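Local coordinates for protein NADH dehydrogenase, putative (Plasmodium falciparum, PDB 5JWC) that probably oxidises NADH and passes the electrons through its bound FAD to ubiquinone, as a type II NADH dehydrogenase of the malaria parasite, at residues Cys105-Tyr110 with Ile305-Lys310; Ile312-Asn317 with Arg328-Pro333; Ile134-Lys139 with Ala300-Ile305. One frame throughout, in Å; residues are numbered along the deposited sequence.

Contact 1 of 3, residues Cys105-Tyr110 with Ile305-Lys310. With FAD (flavin-adenine dinucleotide), chain C.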
loop_
_atom_site.group_PDB
_atom_site.type_symbol
_atom_site.label_atom_id
_atom_site.label_comp_id
_atom_site.label_asym_id
_atom_site.label_seq_id
_atom_site.Cartn_x
_atom_site.Cartn_y
_atom_site.Cartn_z
ATOM N N CYS A 105 10.140 7.983 22.544
ATOM C CA CYS A 105 10.618 8.578 23.795
ATOM C C CYS A 105 9.480 8.718 24.818
ATOM O O CYS A 105 8.374 9.148 24.474
ATOM C CB CYS A 105 11.270 9.935 23.546
ATOM S SG CYS A 105 12.006 10.674 25.043
ATOM N N THR A 106 9.744 8.322 26.065
ATOM C CA THR A 106 8.706 8.319 27.096
ATOM C C THR A 106 9.014 9.329 28.206
ATOM O O THR A 106 8.107 9.838 28.853
ATOM C CB THR A 106 8.525 6.918 27.746
ATOM O OG1 THR A 106 9.720 6.547 28.448
ATOM C CG2 THR A 106 8.216 5.871 26.708
ATOM N N ASP A 107 10.293 9.607 28.427
ATOM C CA ASP A 107 10.711 10.513 29.493
ATOM C C ASP A 107 11.982 11.238 29.150
ATOM O O ASP A 107 12.877 10.685 28.501
ATOM C CB ASP A 107 10.927 9.766 30.816
ATOM C CG ASP A 107 9.637 9.300 31.435
ATOM O OD1 ASP A 107 8.980 10.122 32.108
ATOM O OD2 ASP A 107 9.282 8.117 31.248
ATOM N N VAL A 108 12.069 12.481 29.601
ATOM C CA VAL A 108 13.310 13.223 29.519
ATOM C C VAL A 108 13.813 13.509 30.937
ATOM O O VAL A 108 13.026 13.836 31.817
ATOM C CB VAL A 108 13.128 14.537 28.740
ATOM C CG1 VAL A 108 14.462 15.245 28.595
ATOM C CG2 VAL A 108 12.497 14.253 27.357
ATOM N N PHE A 109 15.111 13.353 31.160
ATOM C CA PHE A 109 15.719 13.653 32.463
ATOM C C PHE A 109 16.760 14.718 32.258
ATOM O O PHE A 109 17.922 14.415 32.024
ATOM C CB PHE A 109 16.328 12.391 33.091
ATOM C CG PHE A 109 15.303 11.362 33.452
ATOM C CD1 PHE A 109 14.759 11.324 34.725
ATOM C CD2 PHE A 109 14.839 10.466 32.500
ATOM C CE1 PHE A 109 13.787 10.393 35.045
ATOM C CE2 PHE A 109 13.875 9.537 32.814
ATOM C CZ PHE A 109 13.342 9.499 34.086
ATOM N N TYR A 110 16.338 15.975 32.319
ATOM C CA TYR A 110 17.209 17.058 31.885
ATOM C C TYR A 110 18.417 17.283 32.793
ATOM O O TYR A 110 19.454 17.786 32.340
ATOM C CB TYR A 110 16.410 18.356 31.736
ATOM C CG TYR A 110 15.803 18.903 33.007
ATOM C CD1 TYR A 110 16.480 19.841 33.783
ATOM C CD2 TYR A 110 14.533 18.514 33.405
ATOM C CE1 TYR A 110 15.904 20.361 34.941
ATOM C CE2 TYR A 110 13.951 19.023 34.552
ATOM C CZ TYR A 110 14.638 19.944 35.315
ATOM O OH TYR A 110 14.046 20.441 36.457
ATOM N N ILE A 305 5.217 15.231 26.081
ATOM C CA ILE A 305 5.318 16.650 26.395
ATOM C C ILE A 305 4.599 16.945 27.719
ATOM O O ILE A 305 5.106 17.699 28.554
ATOM C CB ILE A 305 4.723 17.519 25.253
ATOM C CG1 ILE A 305 5.617 17.473 24.011
ATOM C CG2 ILE A 305 4.551 18.944 25.694
ATOM C CD1 ILE A 305 7.007 18.067 24.194
ATOM N N GLN A 306 3.426 16.342 27.888
ATOM C CA GLN A 306 2.641 16.446 29.119
ATOM C C GLN A 306 3.453 16.011 30.333
ATOM O O GLN A 306 3.394 16.658 31.381
ATOM C CB GLN A 306 1.375 15.599 29.026
ATOM C CG GLN A 306 0.329 16.119 28.051
ATOM C CD GLN A 306 -0.925 15.264 28.061
ATOM O OE1 GLN A 306 -1.555 15.091 29.102
ATOM N NE2 GLN A 306 -1.297 14.721 26.896
ATOM N N LYS A 307 4.200 14.911 30.193
ATOM C CA LYS A 307 5.021 14.401 31.293
ATOM C C LYS A 307 6.289 15.215 31.509
ATOM O O LYS A 307 6.695 15.433 32.647
ATOM C CB LYS A 307 5.388 12.929 31.089
ATOM C CG LYS A 307 4.224 11.986 31.291
ATOM C CD LYS A 307 4.704 10.564 31.560
ATOM C CE LYS A 307 5.182 9.868 30.304
ATOM N NZ LYS A 307 5.252 8.387 30.490
ATOM N N PHE A 308 6.927 15.642 30.424
ATOM C CA PHE A 308 8.131 16.448 30.521
ATOM C C PHE A 308 7.841 17.773 31.228
ATOM O O PHE A 308 8.656 18.275 32.014
ATOM C CB PHE A 308 8.682 16.692 29.118
ATOM C CG PHE A 308 9.930 17.503 29.067
ATOM C CD1 PHE A 308 10.998 17.232 29.911
ATOM C CD2 PHE A 308 10.061 18.523 28.129
ATOM C CE1 PHE A 308 12.167 17.974 29.836
ATOM C CE2 PHE A 308 11.228 19.274 28.055
ATOM C CZ PHE A 308 12.282 18.995 28.912
ATOM N N LEU A 309 6.675 18.338 30.947
ATOM C CA LEU A 309 6.331 19.649 31.493
ATOM C C LEU A 309 6.308 19.617 33.030
ATOM O O LEU A 309 6.826 20.531 33.685
ATOM C CB LEU A 309 4.979 20.114 30.931
ATOM C CG LEU A 309 5.128 20.802 29.573
ATOM C CD1 LEU A 309 3.781 21.108 28.939
ATOM C CD2 LEU A 309 5.946 22.079 29.714
ATOM N N LYS A 310 5.750 18.547 33.591
ATOM C CA LYS A 310 5.581 18.437 35.037
ATOM C C LYS A 310 6.885 18.234 35.798
ATOM O O LYS A 310 6.911 18.306 37.024
ATOM C CB LYS A 310 4.595 17.320 35.347
ATOM C CG LYS A 310 3.275 17.556 34.663
ATOM C CD LYS A 310 2.225 16.554 35.043
ATOM C CE LYS A 310 0.856 17.032 34.556
ATOM N NZ LYS A 310 -0.280 16.200 35.055
HETATM P PA FAD C . 5.225 16.245 12.797
HETATM O O1A FAD C . 3.844 15.690 12.990
HETATM O O2A FAD C . 5.538 16.616 11.390
HETATM O O5B FAD C . 6.327 15.213 13.356
HETATM C C5B FAD C . 6.287 14.725 14.677
HETATM C C4B FAD C . 7.190 13.503 14.709
HETATM O O4B FAD C . 7.407 13.118 16.051
HETATM C C3B FAD C . 6.546 12.311 13.995
HETATM O O3B FAD C . 7.546 11.632 13.266
HETATM C C2B FAD C . 6.113 11.414 15.134
HETATM O O2B FAD C . 6.135 10.061 14.743
HETATM C C1B FAD C . 7.213 11.725 16.141
HETATM N N9A FAD C . 6.890 11.416 17.537
HETATM C C8A FAD C . 5.676 11.524 18.172
HETATM N N7A FAD C . 5.853 11.149 19.463
HETATM C C5A FAD C . 7.148 10.813 19.654
HETATM C C6A FAD C . 7.840 10.370 20.771
HETATM N N6A FAD C . 7.226 10.285 21.951
HETATM N N1A FAD C . 9.187 10.113 20.662
HETATM C C2A FAD C . 9.835 10.291 19.453
HETATM N N3A FAD C . 9.137 10.729 18.343
HETATM C C4A FAD C . 7.812 10.977 18.448
HETATM N N1 FAD C . 1.297 22.867 7.271
HETATM C C2 FAD C . 1.577 23.810 6.319
HETATM O O2 FAD C . 2.395 24.688 6.566
HETATM N N3 FAD C . 0.962 23.773 5.079
HETATM C C4 FAD C . 0.061 22.791 4.762
HETATM O O4 FAD C . -0.463 22.780 3.640
HETATM C C4X FAD C . -0.223 21.820 5.714
HETATM N N5 FAD C . -1.122 20.812 5.444
HETATM C C5X FAD C . -1.387 19.852 6.414
HETATM C C6 FAD C . -2.272 18.825 6.139
HETATM C C7 FAD C . -2.559 17.853 7.089
HETATM C C7M FAD C . -3.542 16.758 6.745
HETATM C C8 FAD C . -1.939 17.898 8.331
HETATM C C8M FAD C . -2.235 16.860 9.374
HETATM C C9 FAD C . -1.042 18.931 8.611
HETATM C C9A FAD C . -0.760 19.903 7.655
HETATM N N10 FAD C . 0.134 20.926 7.922
HETATM C C10 FAD C . 0.403 21.866 6.963
HETATM C "C1'" FAD C . 0.791 21.053 9.264
HETATM C "C2'" FAD C . 2.097 20.320 9.428
HETATM O "O2'" FAD C . 1.897 18.966 9.133
HETATM C "C3'" FAD C . 2.490 20.421 10.891
HETATM O "O3'" FAD C . 2.514 21.766 11.313
HETATM C "C4'" FAD C . 3.866 19.788 11.013
HETATM O "O4'" FAD C . 3.669 18.403 10.893
HETATM C "C5'" FAD C . 4.555 20.113 12.328
HETATM O "O5'" FAD C . 5.843 19.534 12.280
HETATM P P FAD C . 6.417 18.759 13.570
HETATM O O1P FAD C . 7.839 18.328 13.293
HETATM O O2P FAD C . 6.249 19.687 14.741
HETATM O O3P FAD C . 5.407 17.509 13.784
#

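Contact 2 of 3, residues Ile312-Asn317 with Arg328-Pro333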
loop_
_atom_site.group_PDB
_atom_site.type_symbol
_atom_site.label_atom_id
_atom_site.label_comp_id
_atom_site.label_asym_id
_atom_site.label_seq_id
_atom_site.Cartn_x
_atom_site.Cartn_y
_atom_site.Cartn_z
ATOM N N ILE A 312 9.524 20.143 34.992
ATOM C CA ILE A 312 10.158 21.459 34.954
ATOM C C ILE A 312 9.368 22.397 35.857
ATOM O O ILE A 312 8.220 22.743 35.549
ATOM C CB ILE A 312 10.224 22.028 33.523
ATOM C CG1 ILE A 312 10.778 20.983 32.553
ATOM C CG2 ILE A 312 11.073 23.271 33.478
ATOM C CD1 ILE A 312 10.715 21.427 31.113
ATOM N N PRO A 313 9.968 22.785 36.995
ATOM C CA PRO A 313 9.228 23.556 38.004
ATOM C C PRO A 313 8.580 24.815 37.435
ATOM O O PRO A 313 7.357 24.943 37.516
ATOM C CB PRO A 313 10.301 23.889 39.057
ATOM C CG PRO A 313 11.621 23.664 38.369
ATOM C CD PRO A 313 11.375 22.570 37.376
ATOM N N VAL A 314 9.365 25.697 36.829
ATOM C CA VAL A 314 8.811 26.897 36.201
ATOM C C VAL A 314 7.713 26.609 35.147
ATOM O O VAL A 314 6.828 27.438 34.948
ATOM C CB VAL A 314 9.930 27.756 35.570
ATOM C CG1 VAL A 314 10.277 27.274 34.173
ATOM C CG2 VAL A 314 9.528 29.222 35.550
ATOM N N GLN A 315 7.743 25.451 34.484
ATOM C CA GLN A 315 6.730 25.147 33.464
ATOM C C GLN A 315 5.667 24.144 33.937
ATOM O O GLN A 315 4.816 23.719 33.147
ATOM C CB GLN A 315 7.393 24.599 32.182
ATOM C CG GLN A 315 8.398 25.528 31.514
ATOM C CD GLN A 315 8.365 25.411 29.996
ATOM O OE1 GLN A 315 7.305 25.202 29.403
ATOM N NE2 GLN A 315 9.525 25.554 29.361
ATOM N N ALA A 316 5.697 23.796 35.221
ATOM C CA ALA A 316 4.933 22.660 35.747
ATOM C C ALA A 316 3.444 22.668 35.444
ATOM O O ALA A 316 2.847 21.606 35.299
ATOM C CB ALA A 316 5.152 22.552 37.250
ATOM N N ASN A 317 2.828 23.838 35.345
ATOM C CA ASN A 317 1.397 23.873 35.066
ATOM C C ASN A 317 1.055 24.444 33.693
ATOM O O ASN A 317 -0.082 24.859 33.453
ATOM C CB ASN A 317 0.666 24.668 36.157
ATOM C CG ASN A 317 1.195 24.368 37.556
ATOM O OD1 ASN A 317 2.063 25.073 38.080
ATOM N ND2 ASN A 317 0.671 23.306 38.165
ATOM N N ARG A 328 15.329 27.598 22.820
ATOM C CA ARG A 328 15.751 26.820 23.988
ATOM C C ARG A 328 14.606 26.635 24.962
ATOM O O ARG A 328 13.930 27.593 25.308
ATOM C CB ARG A 328 16.938 27.501 24.696
ATOM C CG ARG A 328 18.151 27.630 23.788
ATOM C CD ARG A 328 19.284 28.432 24.404
ATOM N NE ARG A 328 18.834 29.755 24.820
ATOM C CZ ARG A 328 19.607 30.646 25.425
ATOM N NH1 ARG A 328 19.108 31.826 25.768
ATOM N NH2 ARG A 328 20.876 30.360 25.678
ATOM N N VAL A 329 14.381 25.402 25.401
ATOM C CA VAL A 329 13.357 25.129 26.393
ATOM C C VAL A 329 13.644 25.906 27.679
ATOM O O VAL A 329 14.775 25.917 28.154
ATOM C CB VAL A 329 13.269 23.633 26.705
ATOM C CG1 VAL A 329 12.312 23.384 27.877
ATOM C CG2 VAL A 329 12.817 22.852 25.445
ATOM N N ILE A 330 12.624 26.567 28.217
ATOM C CA ILE A 330 12.779 27.453 29.375
ATOM C C ILE A 330 12.742 26.655 30.686
ATOM O O ILE A 330 11.896 25.783 30.862
ATOM C CB ILE A 330 11.668 28.539 29.382
ATOM C CG1 ILE A 330 11.816 29.475 28.171
ATOM C CG2 ILE A 330 11.673 29.335 30.693
ATOM C CD1 ILE A 330 10.638 30.447 27.975
ATOM N N GLY A 331 13.668 26.946 31.599
ATOM C CA GLY A 331 13.721 26.249 32.874
ATOM C C GLY A 331 14.712 25.094 32.882
ATOM O O GLY A 331 14.615 24.189 33.714
ATOM N N ILE A 332 15.654 25.118 31.942
ATOM C CA ILE A 332 16.702 24.106 31.857
ATOM C C ILE A 332 18.053 24.779 32.054
ATOM O O ILE A 332 18.570 25.424 31.133
ATOM C CB ILE A 332 16.718 23.344 30.494
ATOM C CG1 ILE A 332 15.307 22.928 30.037
ATOM C CG2 ILE A 332 17.663 22.147 30.571
ATOM C CD1 ILE A 332 14.599 21.903 30.940
ATOM N N PRO A 333 18.641 24.619 33.252
ATOM C CA PRO A 333 19.877 25.314 33.636
ATOM C C PRO A 333 20.980 25.186 32.589
ATOM O O PRO A 333 21.711 26.154 32.333
ATOM C CB PRO A 333 20.282 24.611 34.938
ATOM C CG PRO A 333 18.982 24.109 35.508
ATOM C CD PRO A 333 18.159 23.708 34.309
#

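Contact 3 of 3, residues Ile134-Lys139 with Ala300-Ile305. With FAD (flavin-adenine dinucleotide), chain C.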
loop_
_atom_site.group_PDB
_atom_site.type_symbol
_atom_site.label_atom_id
_atom_site.label_comp_id
_atom_site.label_asym_id
_atom_site.label_seq_id
_atom_site.Cartn_x
_atom_site.Cartn_y
_atom_site.Cartn_z
ATOM N N ILE A 134 13.731 18.584 20.652
ATOM C CA ILE A 134 12.404 17.987 20.759
ATOM C C ILE A 134 11.490 18.467 19.616
ATOM O O ILE A 134 11.167 19.652 19.501
ATOM C CB ILE A 134 11.757 18.288 22.110
ATOM C CG1 ILE A 134 12.703 17.898 23.260
ATOM C CG2 ILE A 134 10.371 17.603 22.228
ATOM C CD1 ILE A 134 12.107 18.135 24.652
ATOM N N ALA A 135 11.100 17.528 18.766
ATOM C CA ALA A 135 10.256 17.833 17.617
ATOM C C ALA A 135 9.191 16.752 17.449
ATOM O O ALA A 135 9.040 16.188 16.360
ATOM C CB ALA A 135 11.099 17.946 16.356
ATOM N N VAL A 136 8.459 16.469 18.520
ATOM C CA VAL A 136 7.520 15.333 18.543
ATOM C C VAL A 136 6.127 15.679 18.051
ATOM O O VAL A 136 5.229 14.835 18.053
ATOM C CB VAL A 136 7.403 14.737 19.952
ATOM C CG1 VAL A 136 8.767 14.218 20.393
ATOM C CG2 VAL A 136 6.844 15.802 20.955
ATOM N N GLY A 137 5.944 16.923 17.622
ATOM C CA GLY A 137 4.670 17.326 17.067
ATOM C C GLY A 137 3.530 17.291 18.072
ATOM O O GLY A 137 3.712 17.586 19.249
ATOM N N ALA A 138 2.340 16.971 17.575
ATOM C CA ALA A 138 1.135 16.921 18.377
ATOM C C ALA A 138 0.294 15.699 17.978
ATOM O O ALA A 138 0.672 14.949 17.071
ATOM C CB ALA A 138 0.347 18.213 18.210
ATOM N N LYS A 139 -0.819 15.470 18.669
ATOM C CA LYS A 139 -1.696 14.359 18.309
ATOM C C LYS A 139 -3.122 14.832 18.095
ATOM O O LYS A 139 -3.434 16.022 18.268
ATOM C CB LYS A 139 -1.625 13.234 19.355
ATOM C CG LYS A 139 -2.146 13.526 20.757
ATOM C CD LYS A 139 -1.866 12.285 21.637
ATOM C CE LYS A 139 -2.297 12.454 23.089
ATOM N NZ LYS A 139 -3.680 12.996 23.156
ATOM N N ALA A 300 -3.764 18.118 20.051
ATOM C CA ALA A 300 -3.504 18.031 21.478
ATOM C C ALA A 300 -2.042 17.658 21.663
ATOM O O ALA A 300 -1.387 17.192 20.731
ATOM C CB ALA A 300 -4.417 17.015 22.140
ATOM N N GLN A 301 -1.523 17.874 22.860
ATOM C CA GLN A 301 -0.119 17.625 23.115
ATOM C C GLN A 301 0.143 16.146 23.336
ATOM O O GLN A 301 -0.700 15.432 23.865
ATOM C CB GLN A 301 0.357 18.437 24.323
ATOM C CG GLN A 301 0.430 19.923 24.030
ATOM C CD GLN A 301 1.325 20.213 22.824
ATOM O OE1 GLN A 301 2.510 19.854 22.823
ATOM N NE2 GLN A 301 0.764 20.863 21.793
ATOM N N THR A 302 1.315 15.687 22.917
ATOM C CA THR A 302 1.700 14.301 23.147
ATOM C C THR A 302 1.846 14.023 24.641
ATOM O O THR A 302 2.094 14.935 25.428
ATOM C CB THR A 302 3.024 13.972 22.476
ATOM O OG1 THR A 302 4.032 14.866 22.975
ATOM C CG2 THR A 302 2.907 14.126 20.961
ATOM N N THR A 303 1.739 12.754 25.017
ATOM C CA THR A 303 1.935 12.354 26.408
ATOM C C THR A 303 3.352 12.695 26.867
ATOM O O THR A 303 3.560 13.148 27.994
ATOM C CB THR A 303 1.645 10.842 26.611
ATOM O OG1 THR A 303 2.566 10.066 25.835
ATOM C CG2 THR A 303 0.240 10.518 26.163
ATOM N N LEU A 304 4.327 12.529 25.983
ATOM C CA LEU A 304 5.706 12.862 26.333
ATOM C C LEU A 304 5.856 14.314 26.803
ATOM O O LEU A 304 6.532 14.596 27.807
ATOM C CB LEU A 304 6.624 12.632 25.134
ATOM C CG LEU A 304 8.038 13.202 25.268
ATOM C CD1 LEU A 304 8.739 12.542 26.463
ATOM C CD2 LEU A 304 8.855 13.028 24.018
ATOM N N ILE A 305 5.217 15.231 26.081
ATOM C CA ILE A 305 5.318 16.650 26.395
ATOM C C ILE A 305 4.599 16.945 27.719
ATOM O O ILE A 305 5.106 17.699 28.554
ATOM C CB ILE A 305 4.723 17.519 25.253
ATOM C CG1 ILE A 305 5.617 17.473 24.011
ATOM C CG2 ILE A 305 4.551 18.944 25.694
ATOM C CD1 ILE A 305 7.007 18.067 24.194
HETATM P PA FAD C . 5.225 16.245 12.797
HETATM O O1A FAD C . 3.844 15.690 12.990
HETATM O O2A FAD C . 5.538 16.616 11.390
HETATM O O5B FAD C . 6.327 15.213 13.356
HETATM C C5B FAD C . 6.287 14.725 14.677
HETATM C C4B FAD C . 7.190 13.503 14.709
HETATM O O4B FAD C . 7.407 13.118 16.051
HETATM C C3B FAD C . 6.546 12.311 13.995
HETATM O O3B FAD C . 7.546 11.632 13.266
HETATM C C2B FAD C . 6.113 11.414 15.134
HETATM O O2B FAD C . 6.135 10.061 14.743
HETATM C C1B FAD C . 7.213 11.725 16.141
HETATM N N9A FAD C . 6.890 11.416 17.537
HETATM C C8A FAD C . 5.676 11.524 18.172
HETATM N N7A FAD C . 5.853 11.149 19.463
HETATM C C5A FAD C . 7.148 10.813 19.654
HETATM C C6A FAD C . 7.840 10.370 20.771
HETATM N N6A FAD C . 7.226 10.285 21.951
HETATM N N1A FAD C . 9.187 10.113 20.662
HETATM C C2A FAD C . 9.835 10.291 19.453
HETATM N N3A FAD C . 9.137 10.729 18.343
HETATM C C4A FAD C . 7.812 10.977 18.448
HETATM N N1 FAD C . 1.297 22.867 7.271
HETATM C C2 FAD C . 1.577 23.810 6.319
HETATM O O2 FAD C . 2.395 24.688 6.566
HETATM N N3 FAD C . 0.962 23.773 5.079
HETATM C C4 FAD C . 0.061 22.791 4.762
HETATM O O4 FAD C . -0.463 22.780 3.640
HETATM C C4X FAD C . -0.223 21.820 5.714
HETATM N N5 FAD C . -1.122 20.812 5.444
HETATM C C5X FAD C . -1.387 19.852 6.414
HETATM C C6 FAD C . -2.272 18.825 6.139
HETATM C C7 FAD C . -2.559 17.853 7.089
HETATM C C7M FAD C . -3.542 16.758 6.745
HETATM C C8 FAD C . -1.939 17.898 8.331
HETATM C C8M FAD C . -2.235 16.860 9.374
HETATM C C9 FAD C . -1.042 18.931 8.611
HETATM C C9A FAD C . -0.760 19.903 7.655
HETATM N N10 FAD C . 0.134 20.926 7.922
HETATM C C10 FAD C . 0.403 21.866 6.963
HETATM C "C1'" FAD C . 0.791 21.053 9.264
HETATM C "C2'" FAD C . 2.097 20.320 9.428
HETATM O "O2'" FAD C . 1.897 18.966 9.133
HETATM C "C3'" FAD C . 2.490 20.421 10.891
HETATM O "O3'" FAD C . 2.514 21.766 11.313
HETATM C "C4'" FAD C . 3.866 19.788 11.013
HETATM O "O4'" FAD C . 3.669 18.403 10.893
HETATM C "C5'" FAD C . 4.555 20.113 12.328
HETATM O "O5'" FAD C . 5.843 19.534 12.280
HETATM P P FAD C . 6.417 18.759 13.570
HETATM O O1P FAD C . 7.839 18.328 13.293
HETATM O O2P FAD C . 6.249 19.687 14.741
HETATM O O3P FAD C . 5.407 17.509 13.784
HETATM O O HOH W 1 3.267 17.321 21.801
#

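Contact 1 of 3, residues Cys105-Tyr110 with Ile305-Lys310
One face of the Phe308 ring is met by Val108, whose CG2 sits 4.2 Å from the ring plane, displaced toward the rim. Val108 CB comes to 3.6 Å from Phe308 CD1, while its CG1 meets CE1 of the same ring. With CG anti to the backbone N (chi1 -180°), the Phe308 ring extends from its helix to the strand. Tyr110 approaches obliquely, its CD2 lying 4.3 Å from Phe308 CE1, and its OH is hydrogen-bonded to Thr311 O. Ile337 of strand 337-339 touches all three of these side chains. A turn back at chi3 (-76°) brings Lys307 CE to 3.3 Å from Thr106 O. Lys307 NZ remains 4.1 Å from Asp107 OD2, beyond salt-bridge range, so any attraction between the two charges is probably modest. Thr106 and Asp107 both pair with Asn116, forming a classic beta bulge in strand 99-109. Just before it, the backbone of Cys105 holds the FAD adenine by two hydrogen bonds: its N donates to N1A of FAD at 3.0 Å, and its O accepts from N6A. Helix residues 305-309 run nearly parallel to strand residues 105-109, at 19°, packing on the sheet of an FAD-binding Rossmann-type domain, characteristic of pyridine nucleotide-disulphide oxidoreductases.

Contact 2 of 3, residues Ile312-Asn317 with Arg328-Pro333
Ile312 opens the contact by dividing its two branches between backbone and side chains. Its CG2 rests 3.7 Å from Ile330 O and equally near Gly331 O, whereas CD1 reaches inward to Ile332 CD1 at 3.9 Å and to Val329 CG1. The Ile312 and Ile332 side chains meet at about a right angle. Val314 lays CG1 against Gly331 CA at 3.8 Å, on the more exposed flank. Gly331 has a positive phi (96°), and a side chain there would run into both Ile312 and Val314; glycine lets the two loops close to 6.0 Å between the CA atoms of Val314 and Gly331. Gln315 supplies the polar link. Its chain bends at chi2 (-145°), and NE2 donates to Ile330 O at 2.8 Å along a nearly straight path. The donor lies in the carbonyl plane, on a lone pair, and the acceptor is close to the Gln315 amide plane. NE2 also bonds to Lys322 O, while OE1 accepts from Asn318 ND2. With both ends of this buried amide engaged, its rotation is fixed, and one side chain ties together the loops before and after strand 321-323, the second leading to strand 337-339, among contacts made otherwise by aliphatic side chains, partly against backbone carbonyls.

Contact 3 of 3, residues Ile134-Lys139 with Ala300-Ile305
Lys139 and Ala300 pair through their backbones in both directions. Lys139 N donates to Ala300 O at 2.7 Å, and Ala300 N returns a bond to Lys139 O. They form a hydrogen-bonded antiparallel pair joining two short strands, 138-140 and 299-301. Lys139 CG lies between the backbone N and the carbonyl carbon (chi1 66°), from where the chain, extended as far as CE, runs along the opposite backbone, CE lying 3.5 Å from Gln301 O; that carbonyl accepts from Gln306 NE2. Where the strands separate, a water takes over: it donates to Gly137 O at 2.6 Å and to Gln301 OE1, and accepts from Thr302 N, linking Gly137 to the other segment. Thr302 is the N-cap of helix 303-309, its OG1 accepting a weak bond from Ile305 N. This helix start faces the turn that follows strand 131-134 of the Rossmann-type FAD domain. The turn lines the cofactor pocket; Ala135, Gly137 and Ala138 belong to magnesium sites, and Ala138 O accepts from Lys156 NZ. Gly137 CA lies 3.4 Å from FAD O3P, at a positive phi where a side chain would strike that oxygen. Val136 sets CB and CG1 against the adenine; CG1 also meets Leu304 CD2 at 3.8 Å, while CG2 turns to Thr302 OG1 and Ile305 CG1. Leu304 CD2 approaches FAD N6A. Beside Val136, Ile305 CD1 meets Ile134 CG2 at 3.9 Å.

Overall arrangement
Helix 303-309 unites contacts 1 and 3, whose centres are about 10 Å apart and which share Ile305. Both touch the ADP half of FAD: contact 1 bonds to the adenine through Cys105, while contact 3 packs against the adenine and its ribose and reaches the pyrophosphate oxygen O3P. Between them, Ile134 CD1 packs 3.7 Å from Phe308 CE2, while Leu304 CD1 reaches Thr106 O. Contact 2 follows along the chain, with its centre about 11 Å from that of contact 1; Tyr110 bridges them, its CG lying 3.8 Å from Ile332 CD1. Contacts 2 and 3 do not touch, their nearest atoms being about 5 Å apart. The side chain of Val329 in contact 2 remains about 13 Å from FAD.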